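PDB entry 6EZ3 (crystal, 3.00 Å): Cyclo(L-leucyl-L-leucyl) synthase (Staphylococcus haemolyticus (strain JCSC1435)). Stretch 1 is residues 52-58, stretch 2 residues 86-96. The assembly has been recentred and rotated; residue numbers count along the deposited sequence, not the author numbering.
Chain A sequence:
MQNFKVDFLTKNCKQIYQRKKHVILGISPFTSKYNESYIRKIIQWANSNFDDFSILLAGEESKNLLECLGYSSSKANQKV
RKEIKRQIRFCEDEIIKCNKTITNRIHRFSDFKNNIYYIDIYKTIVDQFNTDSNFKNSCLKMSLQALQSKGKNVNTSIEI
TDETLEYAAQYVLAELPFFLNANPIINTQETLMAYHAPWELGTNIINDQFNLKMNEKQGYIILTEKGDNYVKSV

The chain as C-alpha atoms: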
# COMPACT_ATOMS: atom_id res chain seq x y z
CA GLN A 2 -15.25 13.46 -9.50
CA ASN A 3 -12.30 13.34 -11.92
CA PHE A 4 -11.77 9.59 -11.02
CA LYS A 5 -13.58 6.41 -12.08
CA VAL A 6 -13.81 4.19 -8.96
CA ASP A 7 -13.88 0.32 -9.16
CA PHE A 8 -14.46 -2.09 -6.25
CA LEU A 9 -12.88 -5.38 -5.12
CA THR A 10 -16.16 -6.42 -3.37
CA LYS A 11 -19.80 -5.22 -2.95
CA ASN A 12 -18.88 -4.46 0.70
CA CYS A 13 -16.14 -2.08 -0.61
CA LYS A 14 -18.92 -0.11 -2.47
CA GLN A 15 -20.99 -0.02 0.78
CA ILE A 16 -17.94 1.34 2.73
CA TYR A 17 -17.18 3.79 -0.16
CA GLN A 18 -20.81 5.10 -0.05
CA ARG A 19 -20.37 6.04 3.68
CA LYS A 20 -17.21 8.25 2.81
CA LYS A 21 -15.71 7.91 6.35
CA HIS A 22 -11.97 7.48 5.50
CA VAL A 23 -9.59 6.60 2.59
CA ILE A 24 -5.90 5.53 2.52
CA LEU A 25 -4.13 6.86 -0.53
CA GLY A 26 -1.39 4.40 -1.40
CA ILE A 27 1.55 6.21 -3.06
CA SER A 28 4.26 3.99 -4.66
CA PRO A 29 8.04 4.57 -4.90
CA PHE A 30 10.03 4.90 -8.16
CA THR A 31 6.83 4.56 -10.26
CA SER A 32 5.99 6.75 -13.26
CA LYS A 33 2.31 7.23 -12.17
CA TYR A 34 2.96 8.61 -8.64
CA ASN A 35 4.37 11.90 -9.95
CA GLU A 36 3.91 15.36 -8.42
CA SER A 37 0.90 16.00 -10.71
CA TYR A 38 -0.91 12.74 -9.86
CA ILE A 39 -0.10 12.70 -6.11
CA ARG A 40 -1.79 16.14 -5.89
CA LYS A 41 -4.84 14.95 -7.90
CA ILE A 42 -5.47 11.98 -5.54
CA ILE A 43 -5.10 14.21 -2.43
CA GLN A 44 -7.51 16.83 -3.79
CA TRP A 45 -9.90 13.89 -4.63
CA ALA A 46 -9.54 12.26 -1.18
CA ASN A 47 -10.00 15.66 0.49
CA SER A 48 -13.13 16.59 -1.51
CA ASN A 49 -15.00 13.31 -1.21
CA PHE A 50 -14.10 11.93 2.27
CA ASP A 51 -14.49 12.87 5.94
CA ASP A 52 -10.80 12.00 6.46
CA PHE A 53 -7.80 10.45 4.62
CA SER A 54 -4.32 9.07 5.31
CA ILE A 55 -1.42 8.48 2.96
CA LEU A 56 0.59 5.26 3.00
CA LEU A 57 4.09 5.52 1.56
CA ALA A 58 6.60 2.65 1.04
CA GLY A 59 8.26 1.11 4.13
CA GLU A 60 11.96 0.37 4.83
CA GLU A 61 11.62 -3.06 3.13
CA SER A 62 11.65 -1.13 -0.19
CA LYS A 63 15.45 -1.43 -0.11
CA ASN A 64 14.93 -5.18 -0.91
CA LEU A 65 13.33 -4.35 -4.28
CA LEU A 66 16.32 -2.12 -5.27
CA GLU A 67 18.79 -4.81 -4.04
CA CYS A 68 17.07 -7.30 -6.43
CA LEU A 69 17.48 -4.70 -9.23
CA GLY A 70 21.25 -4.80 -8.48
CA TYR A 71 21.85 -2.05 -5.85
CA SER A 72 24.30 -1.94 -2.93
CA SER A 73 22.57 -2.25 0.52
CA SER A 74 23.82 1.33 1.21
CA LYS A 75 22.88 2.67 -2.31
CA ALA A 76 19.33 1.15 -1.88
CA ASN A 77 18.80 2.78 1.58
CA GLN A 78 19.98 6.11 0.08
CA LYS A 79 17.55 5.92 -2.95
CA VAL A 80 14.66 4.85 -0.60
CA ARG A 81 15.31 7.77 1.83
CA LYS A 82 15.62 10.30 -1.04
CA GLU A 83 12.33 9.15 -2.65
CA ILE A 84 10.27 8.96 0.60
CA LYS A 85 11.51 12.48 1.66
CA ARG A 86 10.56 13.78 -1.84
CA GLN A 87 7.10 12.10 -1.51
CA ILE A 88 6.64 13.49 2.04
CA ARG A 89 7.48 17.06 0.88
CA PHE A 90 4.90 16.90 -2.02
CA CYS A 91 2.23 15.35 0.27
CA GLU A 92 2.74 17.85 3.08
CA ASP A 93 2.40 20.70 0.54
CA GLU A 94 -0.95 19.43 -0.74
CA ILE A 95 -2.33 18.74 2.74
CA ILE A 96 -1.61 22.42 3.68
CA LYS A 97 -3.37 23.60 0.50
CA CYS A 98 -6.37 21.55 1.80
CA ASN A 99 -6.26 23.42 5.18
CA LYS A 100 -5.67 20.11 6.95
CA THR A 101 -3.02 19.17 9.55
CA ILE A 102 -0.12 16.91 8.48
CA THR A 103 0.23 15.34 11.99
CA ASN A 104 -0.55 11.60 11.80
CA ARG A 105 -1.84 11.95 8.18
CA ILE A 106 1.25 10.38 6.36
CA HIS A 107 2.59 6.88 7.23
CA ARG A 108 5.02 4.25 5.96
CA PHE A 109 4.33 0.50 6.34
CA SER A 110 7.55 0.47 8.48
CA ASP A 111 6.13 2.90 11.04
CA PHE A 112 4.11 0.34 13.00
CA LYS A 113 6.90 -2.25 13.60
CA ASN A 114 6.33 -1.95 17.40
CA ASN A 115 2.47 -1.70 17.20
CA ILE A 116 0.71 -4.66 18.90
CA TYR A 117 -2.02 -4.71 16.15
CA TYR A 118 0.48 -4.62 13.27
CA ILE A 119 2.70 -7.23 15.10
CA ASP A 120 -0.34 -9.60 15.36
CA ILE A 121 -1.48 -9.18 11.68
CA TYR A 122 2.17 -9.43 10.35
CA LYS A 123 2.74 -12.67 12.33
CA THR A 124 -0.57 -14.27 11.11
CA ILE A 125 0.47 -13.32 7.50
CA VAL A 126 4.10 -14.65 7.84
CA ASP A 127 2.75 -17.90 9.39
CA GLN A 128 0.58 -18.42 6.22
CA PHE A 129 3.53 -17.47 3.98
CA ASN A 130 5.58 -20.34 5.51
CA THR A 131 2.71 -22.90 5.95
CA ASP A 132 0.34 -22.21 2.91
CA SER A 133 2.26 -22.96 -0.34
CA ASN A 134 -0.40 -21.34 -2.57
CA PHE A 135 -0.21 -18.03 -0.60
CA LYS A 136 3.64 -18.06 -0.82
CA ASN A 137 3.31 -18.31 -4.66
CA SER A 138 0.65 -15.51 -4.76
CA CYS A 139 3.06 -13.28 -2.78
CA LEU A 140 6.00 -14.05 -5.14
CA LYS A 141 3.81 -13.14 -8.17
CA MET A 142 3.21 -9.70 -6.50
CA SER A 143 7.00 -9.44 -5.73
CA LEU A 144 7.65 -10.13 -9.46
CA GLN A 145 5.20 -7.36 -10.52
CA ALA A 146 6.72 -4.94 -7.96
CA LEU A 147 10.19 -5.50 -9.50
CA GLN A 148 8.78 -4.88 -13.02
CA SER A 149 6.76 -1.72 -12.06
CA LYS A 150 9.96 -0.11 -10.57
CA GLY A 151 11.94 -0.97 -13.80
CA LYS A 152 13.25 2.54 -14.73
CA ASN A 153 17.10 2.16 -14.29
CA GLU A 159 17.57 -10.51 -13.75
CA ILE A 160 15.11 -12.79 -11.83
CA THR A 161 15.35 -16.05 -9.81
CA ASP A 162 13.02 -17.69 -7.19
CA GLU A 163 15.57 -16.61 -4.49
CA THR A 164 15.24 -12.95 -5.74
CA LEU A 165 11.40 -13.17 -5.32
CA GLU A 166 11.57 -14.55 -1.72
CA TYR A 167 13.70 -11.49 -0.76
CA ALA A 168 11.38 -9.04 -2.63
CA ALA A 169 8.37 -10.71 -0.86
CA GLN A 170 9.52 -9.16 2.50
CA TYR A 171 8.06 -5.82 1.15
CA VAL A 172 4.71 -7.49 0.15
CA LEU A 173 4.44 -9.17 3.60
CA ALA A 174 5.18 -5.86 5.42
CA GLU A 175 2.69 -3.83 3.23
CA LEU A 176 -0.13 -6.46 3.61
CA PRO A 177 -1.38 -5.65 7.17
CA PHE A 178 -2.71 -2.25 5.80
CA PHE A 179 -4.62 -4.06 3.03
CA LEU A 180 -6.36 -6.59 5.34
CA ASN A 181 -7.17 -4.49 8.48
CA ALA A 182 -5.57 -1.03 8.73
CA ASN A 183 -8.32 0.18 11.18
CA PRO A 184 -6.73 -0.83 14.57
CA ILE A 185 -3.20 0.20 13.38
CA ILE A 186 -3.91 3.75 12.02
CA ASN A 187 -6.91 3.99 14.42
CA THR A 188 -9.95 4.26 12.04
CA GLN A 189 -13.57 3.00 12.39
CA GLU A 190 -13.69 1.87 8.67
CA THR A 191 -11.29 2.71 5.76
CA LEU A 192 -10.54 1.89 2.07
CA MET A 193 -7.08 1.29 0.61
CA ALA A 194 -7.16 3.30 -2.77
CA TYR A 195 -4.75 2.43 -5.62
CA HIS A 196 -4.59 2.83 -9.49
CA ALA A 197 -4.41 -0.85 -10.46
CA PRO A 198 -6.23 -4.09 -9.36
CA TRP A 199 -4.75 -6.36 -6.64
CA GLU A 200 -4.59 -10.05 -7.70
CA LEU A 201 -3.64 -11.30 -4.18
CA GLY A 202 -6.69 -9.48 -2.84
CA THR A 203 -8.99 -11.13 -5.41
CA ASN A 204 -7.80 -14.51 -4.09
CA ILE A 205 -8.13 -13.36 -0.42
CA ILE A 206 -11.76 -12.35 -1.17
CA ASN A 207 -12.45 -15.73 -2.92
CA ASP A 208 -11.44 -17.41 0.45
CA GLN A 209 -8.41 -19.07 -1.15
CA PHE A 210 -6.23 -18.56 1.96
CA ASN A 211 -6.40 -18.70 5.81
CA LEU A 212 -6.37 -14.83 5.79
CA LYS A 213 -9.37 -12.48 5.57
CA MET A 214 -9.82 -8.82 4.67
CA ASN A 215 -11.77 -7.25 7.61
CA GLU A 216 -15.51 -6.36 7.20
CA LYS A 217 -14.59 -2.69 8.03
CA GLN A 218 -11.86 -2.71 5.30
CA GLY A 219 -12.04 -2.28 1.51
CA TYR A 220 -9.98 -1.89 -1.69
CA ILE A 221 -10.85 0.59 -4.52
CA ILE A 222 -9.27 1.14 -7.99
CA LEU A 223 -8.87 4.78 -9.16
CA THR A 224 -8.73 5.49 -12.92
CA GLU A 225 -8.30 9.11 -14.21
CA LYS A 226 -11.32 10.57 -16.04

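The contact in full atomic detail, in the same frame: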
# COMPACT_ATOMS: atom_id res chain seq x y z
N ASP A 52 -12.22 12.02 6.10
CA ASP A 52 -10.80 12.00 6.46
C ASP A 52 -10.01 11.08 5.52
O ASP A 52 -10.58 10.16 4.94
CB ASP A 52 -10.69 11.46 7.88
CG ASP A 52 -9.55 12.00 8.69
OD1 ASP A 52 -9.47 11.66 9.90
OD2 ASP A 52 -8.75 12.78 8.14
N PHE A 53 -8.69 11.30 5.40
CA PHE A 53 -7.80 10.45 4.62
C PHE A 53 -6.44 10.38 5.28
O PHE A 53 -6.10 11.21 6.11
CB PHE A 53 -7.64 10.94 3.17
CG PHE A 53 -6.97 12.28 3.02
CD1 PHE A 53 -5.61 12.37 2.76
CD2 PHE A 53 -7.69 13.46 3.17
CE1 PHE A 53 -4.97 13.61 2.68
CE2 PHE A 53 -7.06 14.70 3.08
CZ PHE A 53 -5.71 14.76 2.81
N SER A 54 -5.68 9.38 4.88
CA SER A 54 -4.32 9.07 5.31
C SER A 54 -3.59 8.78 4.03
O SER A 54 -4.21 8.42 3.02
CB SER A 54 -4.31 7.76 6.10
OG SER A 54 -4.61 7.94 7.47
N ILE A 55 -2.28 8.85 4.08
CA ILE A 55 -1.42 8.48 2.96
C ILE A 55 -0.48 7.37 3.45
O ILE A 55 0.05 7.43 4.56
CB ILE A 55 -0.70 9.72 2.39
CG1 ILE A 55 -1.69 10.64 1.64
CG2 ILE A 55 0.46 9.33 1.48
CD1 ILE A 55 -1.79 11.95 2.18
N LEU A 56 -0.32 6.33 2.66
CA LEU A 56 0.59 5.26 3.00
C LEU A 56 1.66 5.25 1.94
O LEU A 56 1.37 5.16 0.74
CB LEU A 56 -0.09 3.89 3.15
CG LEU A 56 0.78 2.83 3.86
CD1 LEU A 56 0.85 3.07 5.37
CD2 LEU A 56 0.32 1.40 3.56
N LEU A 57 2.89 5.48 2.38
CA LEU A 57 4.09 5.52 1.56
C LEU A 57 4.87 4.22 1.80
O LEU A 57 4.62 3.51 2.78
CB LEU A 57 4.89 6.73 2.04
CG LEU A 57 4.89 8.02 1.22
CD1 LEU A 57 3.60 8.31 0.51
CD2 LEU A 57 5.29 9.18 2.08
N ALA A 58 5.81 3.89 0.92
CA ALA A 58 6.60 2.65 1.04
C ALA A 58 7.43 2.55 2.33
O ALA A 58 8.03 3.54 2.76
CB ALA A 58 7.50 2.53 -0.16
N ARG A 86 11.12 13.08 -0.69
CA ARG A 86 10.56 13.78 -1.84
C ARG A 86 9.02 13.65 -1.82
O ARG A 86 8.30 14.64 -2.00
CB ARG A 86 11.20 13.24 -3.15
CG ARG A 86 10.60 13.80 -4.43
CD ARG A 86 11.14 13.15 -5.69
NE ARG A 86 10.52 13.70 -6.91
CZ ARG A 86 10.90 14.83 -7.52
NH1 ARG A 86 11.91 15.55 -7.03
NH2 ARG A 86 10.27 15.25 -8.61
N GLN A 87 8.52 12.41 -1.58
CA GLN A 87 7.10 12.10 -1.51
C GLN A 87 6.45 12.84 -0.36
O GLN A 87 5.43 13.48 -0.56
CB GLN A 87 6.85 10.58 -1.42
CG GLN A 87 7.35 9.79 -2.64
CD GLN A 87 6.77 8.41 -2.82
OE1 GLN A 87 6.57 7.65 -1.88
NE2 GLN A 87 6.51 8.05 -4.07
N ILE A 88 7.09 12.80 0.83
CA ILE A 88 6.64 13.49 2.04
C ILE A 88 6.48 14.98 1.79
O ILE A 88 5.41 15.53 2.08
CB ILE A 88 7.53 13.18 3.27
CG1 ILE A 88 7.28 11.73 3.75
CG2 ILE A 88 7.28 14.19 4.41
CD1 ILE A 88 8.27 11.19 4.76
N ARG A 89 7.51 15.62 1.18
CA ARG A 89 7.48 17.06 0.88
C ARG A 89 6.32 17.44 -0.05
O ARG A 89 5.63 18.40 0.27
CB ARG A 89 8.84 17.56 0.36
CG ARG A 89 9.90 17.59 1.46
CD ARG A 89 11.21 18.21 0.99
NE ARG A 89 12.36 17.68 1.72
CZ ARG A 89 12.86 18.22 2.83
NH1 ARG A 89 12.32 19.32 3.35
NH2 ARG A 89 13.91 17.66 3.44
N PHE A 90 6.04 16.64 -1.12
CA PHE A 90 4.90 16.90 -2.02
C PHE A 90 3.57 16.76 -1.29
O PHE A 90 2.69 17.61 -1.44
CB PHE A 90 4.89 15.98 -3.24
CG PHE A 90 5.93 16.26 -4.29
CD1 PHE A 90 6.24 17.57 -4.67
CD2 PHE A 90 6.58 15.21 -4.95
CE1 PHE A 90 7.23 17.82 -5.64
CE2 PHE A 90 7.54 15.46 -5.95
CZ PHE A 90 7.86 16.77 -6.29
N CYS A 91 3.43 15.66 -0.50
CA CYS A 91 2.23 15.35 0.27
C CYS A 91 1.91 16.40 1.30
O CYS A 91 0.78 16.90 1.34
CB CYS A 91 2.35 13.97 0.90
SG CYS A 91 2.32 12.62 -0.30
N GLU A 92 2.91 16.81 2.08
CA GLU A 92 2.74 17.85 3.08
C GLU A 92 2.27 19.16 2.47
O GLU A 92 1.41 19.82 3.04
CB GLU A 92 4.01 18.06 3.88
CG GLU A 92 4.28 16.92 4.84
CD GLU A 92 5.37 17.16 5.87
OE1 GLU A 92 6.00 18.24 5.88
OE2 GLU A 92 5.58 16.23 6.69
N ASP A 93 2.78 19.50 1.27
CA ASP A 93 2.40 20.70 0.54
C ASP A 93 0.95 20.71 0.15
O ASP A 93 0.27 21.74 0.31
CB ASP A 93 3.29 20.89 -0.68
CG ASP A 93 4.22 22.08 -0.52
OD1 ASP A 93 3.71 23.22 -0.34
OD2 ASP A 93 5.46 21.87 -0.56
N GLU A 94 0.45 19.55 -0.32
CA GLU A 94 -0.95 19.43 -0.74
C GLU A 94 -1.92 19.42 0.40
O GLU A 94 -3.02 19.97 0.27
CB GLU A 94 -1.16 18.21 -1.62
CG GLU A 94 -0.87 18.51 -3.07
CD GLU A 94 -1.65 19.64 -3.72
OE1 GLU A 94 -2.90 19.68 -3.61
OE2 GLU A 94 -0.99 20.48 -4.36
N ILE A 95 -1.51 18.80 1.54
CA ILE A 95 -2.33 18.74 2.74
C ILE A 95 -2.54 20.16 3.28
O ILE A 95 -3.68 20.51 3.59
CB ILE A 95 -1.77 17.72 3.76
CG1 ILE A 95 -1.91 16.27 3.23
CG2 ILE A 95 -2.44 17.86 5.15
CD1 ILE A 95 -0.83 15.31 3.76
N ILE A 96 -1.49 21.02 3.26
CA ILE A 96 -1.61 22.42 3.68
C ILE A 96 -2.59 23.16 2.78
O ILE A 96 -3.48 23.87 3.29
CB ILE A 96 -0.27 23.17 3.75
CG1 ILE A 96 0.69 22.51 4.74
CG2 ILE A 96 -0.53 24.62 4.15
CD1 ILE A 96 2.17 22.59 4.34

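A β-strand that ends at Leu57 lies against the segment 86-96 of a longer helix, the two running nearly antiparallel, with an angle of 169° between their N-to-C directions and a closest approach of 10.4 Å between axes. Because strand and helix run almost in line, their repeats can be matched: side chains on one face of the strand, at every second position, meet helix positions about one turn apart. The nearest CA atoms pair Phe53 with Ile95, Ile55 with Cys91 and Leu57 with Gln87, and the spacing narrows along this series from 10.1 Å between the CA atoms of Phe53 and Ile95 to 7.9 Å between those of Leu57 and Gln87. The CA-to-CB bonds of all six residues point toward the opposing stretch, whereas that of Ser54 points away.

Leu57 covers the most surface, at the narrow end of the interface. Its CD2 methyl lies 3.6 Å from CG1 of Ile88, an apolar contact at the margin of the helix face, since the CA-to-CB bond of Ile88 points sideways. Leu57 also meets a polar side chain: its CG is 3.5 Å from OE1 of Gln87. This is van der Waals contact with a carbon that has no hydrogen-bonding capacity, while NE2 of Gln87 is hydrogen-bonded elsewhere in the structure. The chi1 of Leu57, -103°, falls between the usual wells.

Ile95 anchors the other end and bridges two strand residues. Its CD1 packs 3.8 Å from CD1 of Ile55, methyl against methyl, and its CG1 approaches CE1 of Phe53 at 4.1 Å. The latter contact is made at the edge of the aromatic ring, near its plane, so the isoleucine does not lie over the ring face.

Ile55 occupies the middle and links these contacts along the helix. Besides reaching Ile95 through CD1, it places CG2 4.2 Å from SG of Cys91, one helical turn before Ile95. The thiol thus presents its sulfur to an aliphatic surface.

No hydrogen bond joins the two stretches. Within the helix, the backbone carries the regular i to i+4 pattern: Cys91 N donates to Gln87 O at 3.0 Å, and Ile95 N to Cys91 O at 3.0 Å, tying together the three helix residues in the register. With its peptide groups paired internally, the helix meets the strand through side chains. The two stretches bury 285 Å² between them, a modest contact made largely of apolar side chains and without cross-stretch hydrogen bonds.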